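Local coordinates for lipoprotein (Clostridium difficile, PDB 4OTE) that probably binds methionine at the cell surface as the solute-binding lipoprotein of an uptake system, and also carries bound zinc ions, at residues P86-Y90 with F170-A176; D104-N110 with I149-D155. All blocks are in the same frame, centred on the assembly; numbering follows the deposited sequence. Where two conformers were deposited one is given.

Contact 1: residues P86-Y90 with F170-A176; sequences PAILY and FIDTTYA. With MSE (selenomethionine), chain C.
A water molecule joins Tyr90 and Thr173, lying 2.5 Å from Tyr90 OH and 2.7 Å from Thr173 OG1 and donating to Ile171 O at 2.9 Å. It thereby bridges the phenol oxygen to the turn between strand and helix; both the water and Ile171 O sit in the plane of the Tyr90 ring at its edge. With Tyr90 CG anti to the carbonyl carbon (chi1 -66°), the ring crosses the Ile171 side chain at about a right angle, Tyr90 CD1 3.9 Å from Ile171 CB, while the hydroxyl end reaches the methyl of Ala176. Ile88 CG2 lies over one face of the same ring. A straight backbone hydrogen bond runs from Ile171 N to Ile88 O (3.2 Å, 169° at H). Leu89 and Phe170 form an antiparallel non-hydrogen-bonded pair, with Leu89 CD1 over the centre of the Phe170 ring in a CH-pi contact. Here a central strand runs into helix 173-176, whose start lies at the selenomethionine pocket; Thr174 OG1 takes a weak bond from the ligand N. Helix 112-124 packs against Ala87 and Phe170, helix 183-186 against Ile88 and Tyr90, and strand 187-190 continues the sheet beyond 88-90.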
loop_
_atom_site.group_PDB
_atom_site.type_symbol
_atom_site.label_atom_id
_atom_site.label_comp_id
_atom_site.label_asym_id
_atom_site.label_seq_id
_atom_site.Cartn_x
_atom_site.Cartn_y
_atom_site.Cartn_z
ATOM N N PRO A 86 2.050 3.467 -5.772
ATOM C CA PRO A 86 0.913 4.250 -6.244
ATOM C C PRO A 86 -0.292 3.367 -6.531
ATOM O O PRO A 86 -0.139 2.284 -7.097
ATOM C CB PRO A 86 1.424 4.878 -7.545
ATOM C CG PRO A 86 2.904 4.856 -7.445
ATOM C CD PRO A 86 3.245 3.660 -6.613
ATOM N N ALA A 87 -1.473 3.823 -6.122
ATOM C CA ALA A 87 -2.715 3.132 -6.442
ATOM C C ALA A 87 -2.861 3.044 -7.953
ATOM O O ALA A 87 -2.577 4.003 -8.664
ATOM C CB ALA A 87 -3.906 3.864 -5.840
ATOM N N ILE A 88 -3.283 1.885 -8.434
ATOM C CA ILE A 88 -3.481 1.667 -9.857
ATOM C C ILE A 88 -4.936 1.302 -10.105
ATOM O O ILE A 88 -5.514 0.492 -9.375
ATOM C CB ILE A 88 -2.538 0.570 -10.399
ATOM C CG1 ILE A 88 -1.091 1.076 -10.366
ATOM C CG2 ILE A 88 -2.924 0.182 -11.828
ATOM C CD1 ILE A 88 -0.053 0.005 -10.616
ATOM N N LEU A 89 -5.524 1.927 -11.119
ATOM C CA LEU A 89 -6.886 1.634 -11.536
ATOM C C LEU A 89 -6.818 0.543 -12.600
ATOM O O LEU A 89 -6.209 0.742 -13.654
ATOM C CB LEU A 89 -7.557 2.899 -12.084
ATOM C CG LEU A 89 -9.047 2.832 -12.457
ATOM C CD1 LEU A 89 -9.905 2.480 -11.255
ATOM C CD2 LEU A 89 -9.505 4.149 -13.067
ATOM N N TYR A 90 -7.415 -0.610 -12.301
ATOM C CA TYR A 90 -7.402 -1.768 -13.192
ATOM C C TYR A 90 -8.753 -1.927 -13.875
ATOM O O TYR A 90 -9.773 -1.478 -13.357
ATOM C CB TYR A 90 -7.091 -3.048 -12.412
ATOM C CG TYR A 90 -5.700 -3.106 -11.828
ATOM C CD1 TYR A 90 -5.432 -2.565 -10.577
ATOM C CD2 TYR A 90 -4.657 -3.717 -12.516
ATOM C CE1 TYR A 90 -4.164 -2.621 -10.030
ATOM C CE2 TYR A 90 -3.383 -3.778 -11.976
ATOM C CZ TYR A 90 -3.140 -3.229 -10.730
ATOM O OH TYR A 90 -1.881 -3.278 -10.178
ATOM N N PHE A 170 -9.863 0.290 -8.225
ATOM C CA PHE A 170 -8.612 0.696 -7.574
ATOM C C PHE A 170 -8.130 -0.437 -6.668
ATOM O O PHE A 170 -8.854 -0.851 -5.758
ATOM C CB PHE A 170 -8.812 1.959 -6.723
ATOM C CG PHE A 170 -8.708 3.251 -7.496
ATOM C CD1 PHE A 170 -7.485 3.686 -7.984
ATOM C CD2 PHE A 170 -9.826 4.050 -7.699
ATOM C CE1 PHE A 170 -7.381 4.879 -8.681
ATOM C CE2 PHE A 170 -9.727 5.242 -8.399
ATOM C CZ PHE A 170 -8.503 5.660 -8.886
ATOM N N ILE A 171 -6.918 -0.939 -6.915
ATOM C CA ILE A 171 -6.375 -2.064 -6.146
ATOM C C ILE A 171 -4.928 -1.814 -5.713
ATOM O O ILE A 171 -4.054 -1.528 -6.543
ATOM C CB ILE A 171 -6.439 -3.386 -6.947
ATOM C CG1 ILE A 171 -7.847 -3.615 -7.509
ATOM C CG2 ILE A 171 -6.037 -4.566 -6.065
ATOM C CD1 ILE A 171 -7.992 -4.873 -8.337
ATOM N N ASP A 172 -4.685 -1.933 -4.408
ATOM C CA ASP A 172 -3.334 -1.853 -3.859
ATOM C C ASP A 172 -2.440 -2.896 -4.515
ATOM O O ASP A 172 -2.865 -4.023 -4.763
ATOM C CB ASP A 172 -3.339 -2.088 -2.343
ATOM C CG ASP A 172 -3.975 -0.952 -1.568
ATOM O OD1 ASP A 172 -4.725 -0.157 -2.171
ATOM O OD2 ASP A 172 -3.732 -0.857 -0.346
ATOM N N THR A 173 -1.194 -2.525 -4.775
ATOM C CA THR A 173 -0.240 -3.446 -5.382
ATOM C C THR A 173 -0.053 -4.688 -4.505
ATOM O O THR A 173 0.104 -5.793 -5.027
ATOM C CB THR A 173 1.085 -2.725 -5.712
ATOM O OG1 THR A 173 0.881 -1.920 -6.876
ATOM C CG2 THR A 173 2.235 -3.705 -5.982
ATOM N N THR A 174 -0.106 -4.505 -3.180
ATOM C CA THR A 174 -0.061 -5.626 -2.229
ATOM C C THR A 174 -1.131 -6.698 -2.522
ATOM O O THR A 174 -0.892 -7.885 -2.314
ATOM C CB THR A 174 -0.185 -5.123 -0.767
ATOM O OG1 THR A 174 0.997 -4.401 -0.405
ATOM C CG2 THR A 174 -0.369 -6.272 0.214
ATOM N N TYR A 175 -2.295 -6.278 -3.010
ATOM C CA TYR A 175 -3.361 -7.213 -3.389
ATOM C C TYR A 175 -3.332 -7.590 -4.872
ATOM O O TYR A 175 -3.642 -8.727 -5.229
ATOM C CB TYR A 175 -4.727 -6.633 -3.021
ATOM C CG TYR A 175 -4.998 -6.708 -1.544
ATOM C CD1 TYR A 175 -5.785 -7.728 -1.016
ATOM C CD2 TYR A 175 -4.446 -5.781 -0.667
ATOM C CE1 TYR A 175 -6.032 -7.812 0.343
ATOM C CE2 TYR A 175 -4.683 -5.861 0.697
ATOM C CZ TYR A 175 -5.479 -6.877 1.195
ATOM O OH TYR A 175 -5.721 -6.962 2.547
ATOM N N ALA A 176 -2.952 -6.643 -5.725
ATOM C CA ALA A 176 -2.982 -6.847 -7.173
ATOM C C ALA A 176 -2.029 -7.945 -7.645
ATOM O O ALA A 176 -2.423 -8.831 -8.415
ATOM C CB ALA A 176 -2.673 -5.542 -7.897
HETATM N N MSE C 301 1.055 -0.945 -0.205
HETATM C CA MSE C 301 -0.130 -0.145 0.253
HETATM C C MSE C 301 -0.116 1.170 -0.446
HETATM O O MSE C 301 0.870 1.909 -0.374
HETATM O OXT MSE C 301 -1.105 1.518 -1.094
HETATM C CB MSE C 301 -0.143 0.101 1.761
HETATM C CG MSE C 301 -1.439 0.776 2.217
HETATM SE SE MSE C 301 -1.347 1.253 4.129
HETATM C CE MSE C 301 -1.490 -0.566 4.841
HETATM O O HOH W 1 -0.821 0.290 -4.526
HETATM O O HOH W 2 -1.592 -2.059 -7.979
#

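Contact 2: residues D104-N110 with I149-D155; sequences DTIAISN and IQFKELD
Ile106 and Ile149 meet obliquely, the end of one against the branch methyl of the other: Ile106 CD1 lies 3.7 Å from Ile149 CG2. Ile106 has CG1 anti to its carbonyl carbon and is extended beyond it (chi2 178°), which carries CD1 toward that methyl. Ile149 CG2 also lies over one face of the Phe151 ring, offset toward the rim, while the other branch of Ile149 bends (chi2 -60°) to bring CD1 against Asp104 CB. In one of its two modelled conformers, and so less certainly, Ile108 runs beside Phe151. Ile106 and Phe151 both touch helix 112-124, at Leu122 and at Leu119 with Leu122. On the other face the Thr105 side chain runs against that of Gln150, Thr105 CG2 4.2 Å from Gln150 CB, and Lys152 stretches away. Asn110 N makes a 2.8 Å hydrogen bond to Leu154 O; chi1 56° sets Asn110 CG between backbone N and carbonyl carbon, putting Leu154 O over the amide face, where ND2 makes no hydrogen bond to it. Six backbone hydrogen bonds in all join the parallel strands. This pairing satisfies main-chain groups and depends little on side-chain identity, whereas Ile106, Ile149 and Phe151 add apolar packing on the helix-facing side.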
loop_
_atom_site.group_PDB
_atom_site.type_symbol
_atom_site.label_atom_id
_atom_site.label_comp_id
_atom_site.label_asym_id
_atom_site.label_seq_id
_atom_site.Cartn_x
_atom_site.Cartn_y
_atom_site.Cartn_z
ATOM N N ASP A 104 -21.368 3.078 -15.824
ATOM C CA ASP A 104 -20.141 2.368 -15.464
ATOM C C ASP A 104 -19.909 2.383 -13.953
ATOM O O ASP A 104 -20.243 3.352 -13.268
ATOM C CB ASP A 104 -18.924 2.967 -16.182
ATOM C CG ASP A 104 -18.869 2.608 -17.664
ATOM O OD1 ASP A 104 -19.771 1.902 -18.162
ATOM O OD2 ASP A 104 -17.911 3.040 -18.339
ATOM N N THR A 105 -19.329 1.296 -13.448
ATOM C CA THR A 105 -19.112 1.121 -12.020
ATOM C C THR A 105 -17.622 1.043 -11.691
ATOM O O THR A 105 -16.866 0.350 -12.377
ATOM C CB THR A 105 -19.802 -0.162 -11.521
ATOM O OG1 THR A 105 -19.275 -1.293 -12.224
ATOM C CG2 THR A 105 -21.306 -0.092 -11.749
ATOM N N ILE A 106 -17.208 1.758 -10.646
ATOM C CA ILE A 106 -15.847 1.657 -10.124
ATOM C C ILE A 106 -15.882 1.049 -8.722
ATOM O O ILE A 106 -16.576 1.555 -7.837
ATOM C CB ILE A 106 -15.135 3.031 -10.094
ATOM C CG1 ILE A 106 -14.989 3.580 -11.519
ATOM C CG2 ILE A 106 -13.758 2.915 -9.441
ATOM C CD1 ILE A 106 -14.341 4.946 -11.602
ATOM N N ALA A 107 -15.145 -0.044 -8.530
ATOM C CA ALA A 107 -14.995 -0.659 -7.210
ATOM C C ALA A 107 -13.924 0.078 -6.412
ATOM O O ALA A 107 -12.837 0.348 -6.924
ATOM C CB ALA A 107 -14.637 -2.132 -7.338
ATOM N N ILE A 108 -14.249 0.397 -5.160
ATOM C CA ILE A 108 -13.361 1.142 -4.265
ATOM C C ILE A 108 -13.386 0.518 -2.864
ATOM O O ILE A 108 -14.389 -0.076 -2.461
ATOM C CB ILE A 108 -13.790 2.628 -4.184
ATOM C CG1 ILE A 108 -13.711 3.284 -5.563
ATOM C CG2 ILE A 108 -12.921 3.415 -3.217
ATOM C CD1 ILE A 108 -13.672 4.796 -5.511
ATOM N N SER A 109 -12.287 0.663 -2.129
ATOM C CA SER A 109 -12.192 0.176 -0.759
ATOM C C SER A 109 -13.144 0.932 0.168
ATOM O O SER A 109 -13.329 2.140 0.029
ATOM C CB SER A 109 -10.759 0.319 -0.242
ATOM O OG SER A 109 -10.676 -0.013 1.134
ATOM N N ASN A 110 -13.733 0.211 1.118
ATOM C CA ASN A 110 -14.579 0.825 2.144
ATOM C C ASN A 110 -13.790 1.518 3.265
ATOM O O ASN A 110 -14.385 2.044 4.203
ATOM C CB ASN A 110 -15.569 -0.200 2.727
ATOM C CG ASN A 110 -14.886 -1.441 3.282
ATOM O OD1 ASN A 110 -13.702 -1.423 3.618
ATOM N ND2 ASN A 110 -15.637 -2.533 3.377
ATOM N N ILE A 149 -20.983 7.851 -12.990
ATOM C CA ILE A 149 -20.195 6.750 -12.452
ATOM C C ILE A 149 -20.753 6.323 -11.100
ATOM O O ILE A 149 -20.926 7.151 -10.206
ATOM C CB ILE A 149 -18.711 7.149 -12.274
ATOM C CG1 ILE A 149 -18.096 7.571 -13.616
ATOM C CG2 ILE A 149 -17.912 6.007 -11.651
ATOM C CD1 ILE A 149 -18.124 6.499 -14.688
ATOM N N GLN A 150 -21.028 5.029 -10.960
ATOM C CA GLN A 150 -21.497 4.464 -9.699
ATOM C C GLN A 150 -20.314 3.824 -8.984
ATOM O O GLN A 150 -19.404 3.298 -9.627
ATOM C CB GLN A 150 -22.594 3.422 -9.937
ATOM C CG GLN A 150 -23.591 3.799 -11.023
ATOM C CD GLN A 150 -24.805 2.890 -11.056
ATOM O OE1 GLN A 150 -25.327 2.493 -10.015
ATOM N NE2 GLN A 150 -25.269 2.567 -12.259
ATOM N N PHE A 151 -20.330 3.871 -7.654
ATOM C CA PHE A 151 -19.220 3.375 -6.852
ATOM C C PHE A 151 -19.640 2.197 -5.984
ATOM O O PHE A 151 -20.631 2.272 -5.260
ATOM C CB PHE A 151 -18.656 4.504 -5.996
ATOM C CG PHE A 151 -18.063 5.617 -6.803
ATOM C CD1 PHE A 151 -16.722 5.601 -7.142
ATOM C CD2 PHE A 151 -18.853 6.666 -7.254
ATOM C CE1 PHE A 151 -16.169 6.617 -7.901
ATOM C CE2 PHE A 151 -18.308 7.687 -8.013
ATOM C CZ PHE A 151 -16.963 7.663 -8.338
ATOM N N LYS A 152 -18.879 1.111 -6.071
ATOM C CA LYS A 152 -19.147 -0.097 -5.304
ATOM C C LYS A 152 -18.127 -0.194 -4.176
ATOM O O LYS A 152 -16.957 -0.495 -4.414
ATOM C CB LYS A 152 -19.067 -1.316 -6.224
ATOM C CG LYS A 152 -19.565 -2.610 -5.612
ATOM C CD LYS A 152 -19.676 -3.692 -6.675
ATOM C CE LYS A 152 -20.251 -4.980 -6.113
ATOM N NZ LYS A 152 -20.386 -6.017 -7.170
ATOM N N GLU A 153 -18.570 0.090 -2.951
ATOM C CA GLU A 153 -17.685 0.080 -1.782
ATOM C C GLU A 153 -17.568 -1.336 -1.224
ATOM O O GLU A 153 -18.564 -1.925 -0.809
ATOM C CB GLU A 153 -18.189 1.055 -0.712
ATOM C CG GLU A 153 -18.019 2.521 -1.104
ATOM C CD GLU A 153 -18.807 3.485 -0.229
ATOM O OE1 GLU A 153 -19.939 3.150 0.182
ATOM O OE2 GLU A 153 -18.297 4.595 0.034
ATOM N N LEU A 154 -16.347 -1.872 -1.224
ATOM C CA LEU A 154 -16.091 -3.263 -0.841
ATOM C C LEU A 154 -14.949 -3.381 0.158
ATOM O O LEU A 154 -14.152 -2.453 0.322
ATOM C CB LEU A 154 -15.732 -4.087 -2.081
ATOM C CG LEU A 154 -16.809 -4.229 -3.158
ATOM C CD1 LEU A 154 -16.210 -4.789 -4.443
ATOM C CD2 LEU A 154 -17.947 -5.108 -2.661
ATOM N N ASP A 155 -14.879 -4.538 0.819
ATOM C CA ASP A 155 -13.706 -4.917 1.601
ATOM C C ASP A 155 -12.554 -5.064 0.622
ATOM O O ASP A 155 -12.718 -5.650 -0.450
ATOM C CB ASP A 155 -13.947 -6.241 2.338
ATOM C CG ASP A 155 -12.850 -6.573 3.352
ATOM O OD1 ASP A 155 -11.667 -6.223 3.137
ATOM O OD2 ASP A 155 -13.177 -7.212 4.376
#

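From the N terminus the chain first builds most of the other sheet and then enters the five-stranded one at strand 88-90; it returns to the first sheet after strand 187-190. Strand 105-109 follows 88-90, helix 112-124 packs on the sheet, and the return as strand 150-154 closes contact 2 and completes a right-handed beta-alpha-beta crossover. The next strand, 168-171, inserts between 88-90 and 105-109 and closes contact 1, so the shorter loop is nested inside the longer. The two contacts meet directly: Phe170 N lies 3.2 Å from Ala107 O, a probable hydrogen bond. Contact 2 thus forms one margin of the sheet, while contact 1 lies further inside and leads to the ligand pocket.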